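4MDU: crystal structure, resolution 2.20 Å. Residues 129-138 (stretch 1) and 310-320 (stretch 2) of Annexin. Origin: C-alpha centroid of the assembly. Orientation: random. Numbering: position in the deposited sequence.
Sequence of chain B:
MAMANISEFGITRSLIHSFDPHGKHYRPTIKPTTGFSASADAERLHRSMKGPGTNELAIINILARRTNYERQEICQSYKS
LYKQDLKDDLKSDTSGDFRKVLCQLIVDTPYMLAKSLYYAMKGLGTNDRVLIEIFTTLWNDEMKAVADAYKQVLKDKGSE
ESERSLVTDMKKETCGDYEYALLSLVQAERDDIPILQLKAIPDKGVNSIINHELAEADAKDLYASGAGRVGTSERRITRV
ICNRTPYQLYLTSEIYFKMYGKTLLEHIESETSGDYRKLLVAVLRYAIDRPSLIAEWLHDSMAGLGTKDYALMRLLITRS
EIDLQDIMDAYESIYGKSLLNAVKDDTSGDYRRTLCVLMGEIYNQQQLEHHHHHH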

# COMPACT_ATOMS: atom_id res chain seq x y z
N ARG B 129 2.67 6.48 -0.05
CA ARG B 129 3.97 5.84 -0.10
C ARG B 129 5.06 6.91 -0.13
O ARG B 129 6.11 6.78 0.53
N VAL B 130 4.80 7.96 -0.91
CA VAL B 130 5.71 9.09 -1.01
C VAL B 130 5.69 9.94 0.28
O VAL B 130 6.73 10.43 0.72
N LEU B 131 4.53 10.09 0.90
CA LEU B 131 4.47 10.85 2.17
C LEU B 131 5.27 10.11 3.25
O LEU B 131 6.11 10.71 3.92
N ILE B 132 5.04 8.81 3.37
CA ILE B 132 5.81 8.00 4.31
C ILE B 132 7.31 8.07 4.04
O ILE B 132 8.11 8.31 4.95
N GLU B 133 7.69 7.87 2.79
CA GLU B 133 9.10 7.86 2.39
C GLU B 133 9.82 9.16 2.74
O GLU B 133 10.95 9.16 3.26
N ILE B 134 9.18 10.28 2.43
CA ILE B 134 9.77 11.59 2.66
C ILE B 134 9.73 12.01 4.15
O ILE B 134 10.76 12.33 4.73
N PHE B 135 8.54 11.99 4.76
CA PHE B 135 8.42 12.45 6.15
C PHE B 135 9.29 11.65 7.10
O PHE B 135 9.91 12.21 8.01
N THR B 136 9.32 10.34 6.91
CA THR B 136 10.20 9.48 7.70
C THR B 136 11.61 10.04 7.78
O THR B 136 12.24 9.98 8.84
N THR B 137 12.10 10.61 6.68
CA THR B 137 13.50 11.01 6.59
C THR B 137 13.80 12.45 7.02
O THR B 137 14.93 12.92 6.88
N LEU B 138 12.81 13.17 7.54
CA LEU B 138 13.05 14.56 7.92
C LEU B 138 12.99 14.75 9.43
O LEU B 138 12.00 14.40 10.07
N TYR B 310 9.43 9.48 -9.43
CA TYR B 310 10.61 10.24 -9.00
C TYR B 310 11.34 9.62 -7.83
O TYR B 310 12.40 10.11 -7.45
N ALA B 311 10.80 8.52 -7.30
CA ALA B 311 11.33 7.92 -6.07
C ALA B 311 12.80 7.51 -6.18
O ALA B 311 13.60 7.82 -5.29
N LEU B 312 13.15 6.84 -7.27
CA LEU B 312 14.51 6.35 -7.46
C LEU B 312 15.52 7.47 -7.40
O LEU B 312 16.51 7.39 -6.67
N MET B 313 15.28 8.51 -8.20
CA MET B 313 16.20 9.64 -8.22
C MET B 313 16.13 10.47 -6.91
O MET B 313 17.15 10.95 -6.43
N ARG B 314 14.94 10.61 -6.32
CA ARG B 314 14.83 11.32 -5.04
C ARG B 314 15.69 10.64 -3.97
O ARG B 314 16.51 11.27 -3.31
N LEU B 315 15.54 9.32 -3.86
CA LEU B 315 16.28 8.56 -2.87
C LEU B 315 17.79 8.65 -3.07
O LEU B 315 18.54 8.94 -2.12
N LEU B 316 18.23 8.44 -4.31
CA LEU B 316 19.65 8.54 -4.65
C LEU B 316 20.24 9.92 -4.34
O LEU B 316 21.28 10.05 -3.69
N ILE B 317 19.58 10.96 -4.84
CA ILE B 317 20.01 12.33 -4.59
C ILE B 317 20.15 12.60 -3.09
O ILE B 317 21.20 13.07 -2.63
N THR B 318 19.12 12.26 -2.33
CA THR B 318 19.11 12.58 -0.91
C THR B 318 20.08 11.70 -0.10
O THR B 318 20.84 12.22 0.74
N ARG B 319 20.06 10.40 -0.34
CA ARG B 319 20.89 9.49 0.47
C ARG B 319 22.37 9.64 0.17
O ARG B 319 23.22 9.26 0.97
N SER B 320 22.65 10.21 -0.99
CA SER B 320 24.02 10.29 -1.47
C SER B 320 24.93 10.99 -0.47
O SER B 320 26.08 10.60 -0.29

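Two buried charges can be paired by matching the edge of a guanidinium to a carboxylate and lining the pair with hydrocarbon. The contact between residues 129-138 and 310-320 of this annexin is a compact worked example. The helices 129-136 and 311-320 run almost exactly parallel, at 3° to each other, yet their axes come no closer than 11.9 Å. At that spacing short side chains hardly meet, and the gap is bridged largely by long ones; 315 Å² is buried in all, both sides summed.

Nearly half of that surface belongs to Arg 314 and Glu 133, of which the other stretch covers 77 and 75 Å². Both point their CA-to-CB bonds toward the opposing stretch, and both start with a t rotamer at chi1, so each chain extends outward from its own helix. Arg 314 stays t at chi2 and then turns to p at chi3; Glu 133 bends at chi2, which lies between wells at -138°. The result is a two-pronged, side-on pairing: Arg 314 NE donates to Glu 133 OE2 at 2.7 Å, while Arg 314 NH2 donates to Glu 133 OE1 at 2.8 Å. With N-H...acceptor angles of 166° and 168°, both hydrogen bonds are nearly straight, as expected when a carboxylate meets the edge of a guanidinium near its plane.

Over one face of that guanidinium lie hydrocarbon neighbours. Val 130 (chi1 t) and Ile 134 (m, t) are one helical turn apart, and Val 130 CG1 and Ile 134 CD1 lie over the same face; the closest contacts are Val 130 CG2 to Arg 314 NH2 and Ile 134 CG1 to Arg 314 NE, both 3.7 Å. The carboxylate is also flanked by hydrocarbon: Leu 315 (m, t), whose CA-to-CB bond points sideways, brings its CD2 to 3.4 Å from Glu 133 OE2, and the methyl CB of Ala 311 sits 3.9 Å from Glu 133 OE1.

Arg 319, with 40 Å² covered, makes the second polar link, this time through water. Its CA-to-CB bond points sideways, but an m, m start followed by a chi3 of 127° brings its end to Thr 137, where Arg 319 NH2 lies 3.3 Å from Thr 137 CB. A water accepts from Arg 319 NH2 at 2.5 Å and donates to Thr 137 O at 2.8 Å. The hydroxyl of Thr 137 (chi1 p) is occupied within its own stretch: Thr 137 OG1 donates to Ile 134 O at 2.7 Å.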

# COMPACT_ATOMS: atom_id res chain seq x y z
CB ARG B 129 4.07 4.96 -1.34
CG ARG B 129 5.38 4.23 -1.48
CD ARG B 129 5.38 3.29 -2.69
NE ARG B 129 6.74 2.83 -2.99
CZ ARG B 129 7.04 1.74 -3.69
NH1 ARG B 129 6.07 0.96 -4.17
NH2 ARG B 129 8.30 1.42 -3.91
CB VAL B 130 5.38 9.94 -2.27
CG1 VAL B 130 6.14 11.27 -2.26
CG2 VAL B 130 5.73 9.15 -3.54
CB LEU B 131 3.03 11.06 2.64
CG LEU B 131 2.05 11.70 1.68
CD1 LEU B 131 0.73 12.11 2.41
CD2 LEU B 131 2.72 12.87 1.01
CB ILE B 132 5.38 6.53 4.27
CG1 ILE B 132 3.92 6.40 4.67
CG2 ILE B 132 6.26 5.71 5.18
CD1 ILE B 132 3.42 4.99 4.77
CB GLU B 133 9.22 7.59 0.87
CG GLU B 133 10.67 7.65 0.38
CD GLU B 133 10.82 8.37 -0.96
OE1 GLU B 133 10.11 8.00 -1.91
OE2 GLU B 133 11.63 9.32 -1.05
CB ILE B 134 9.09 12.65 1.78
CG1 ILE B 134 9.46 12.41 0.31
CG2 ILE B 134 9.50 14.05 2.22
CD1 ILE B 134 8.92 13.46 -0.63
CB PHE B 135 6.97 12.42 6.61
CG PHE B 135 6.13 13.47 5.95
CD1 PHE B 135 6.68 14.68 5.58
CD2 PHE B 135 4.79 13.24 5.69
CE1 PHE B 135 5.91 15.66 4.96
CE2 PHE B 135 4.01 14.21 5.07
CZ PHE B 135 4.57 15.42 4.70
CB THR B 136 10.25 8.06 7.11
OG1 THR B 136 9.02 7.39 7.40
CG2 THR B 136 11.38 7.28 7.71
CB THR B 137 14.05 10.82 5.17
OG1 THR B 137 13.41 11.76 4.30
CG2 THR B 137 13.75 9.41 4.68
CB LEU B 138 12.03 15.50 7.26
CG LEU B 138 12.05 15.53 5.73
CD1 LEU B 138 10.83 16.26 5.19
CD2 LEU B 138 13.34 16.17 5.21
CB TYR B 310 10.21 11.66 -8.64
CG TYR B 310 10.19 12.58 -9.82
CD1 TYR B 310 11.08 13.63 -9.91
CD2 TYR B 310 9.29 12.39 -10.86
CE1 TYR B 310 11.08 14.49 -11.00
CE2 TYR B 310 9.28 13.24 -11.96
CZ TYR B 310 10.17 14.29 -12.02
OH TYR B 310 10.17 15.15 -13.10
CB ALA B 311 10.45 6.74 -5.61
CB LEU B 312 14.66 5.60 -8.78
CG LEU B 312 16.08 5.15 -9.10
CD1 LEU B 312 16.65 4.23 -8.02
CD2 LEU B 312 16.13 4.44 -10.47
CB MET B 313 16.04 10.50 -9.50
CG MET B 313 14.78 11.37 -9.57
SD MET B 313 14.71 12.43 -11.05
CE MET B 313 13.64 11.44 -12.08
CB ARG B 314 13.38 11.42 -4.56
CG ARG B 314 13.25 12.08 -3.16
CD ARG B 314 11.79 12.39 -2.79
NE ARG B 314 10.94 11.21 -2.86
CZ ARG B 314 10.02 10.99 -3.80
NH1 ARG B 314 9.80 11.90 -4.75
NH2 ARG B 314 9.32 9.87 -3.78
CB LEU B 315 15.81 7.11 -2.83
CG LEU B 315 14.42 7.00 -2.21
CD1 LEU B 315 13.86 5.63 -2.43
CD2 LEU B 315 14.42 7.39 -0.69
CB LEU B 316 19.84 8.20 -6.13
CG LEU B 316 20.29 6.76 -6.43
CD1 LEU B 316 20.02 5.82 -5.25
CD2 LEU B 316 19.68 6.24 -7.72
CB ILE B 317 19.00 13.33 -5.21
CG1 ILE B 317 19.02 13.19 -6.75
CG2 ILE B 317 19.28 14.78 -4.77
CD1 ILE B 317 17.91 13.91 -7.46
CB THR B 318 17.68 12.54 -0.29
OG1 THR B 318 17.04 11.30 -0.63
CG2 THR B 318 16.84 13.67 -0.84
CB ARG B 319 20.45 8.05 0.28
CG ARG B 319 19.12 7.78 0.92
CD ARG B 319 19.29 7.99 2.43
NE ARG B 319 18.30 8.92 2.90
CZ ARG B 319 18.12 9.27 4.17
NH1 ARG B 319 18.89 8.80 5.15
NH2 ARG B 319 17.15 10.11 4.43
CB SER B 320 24.07 10.97 -2.83
OG SER B 320 23.65 12.32 -2.76
O HOH W 1 17.40 11.65 6.37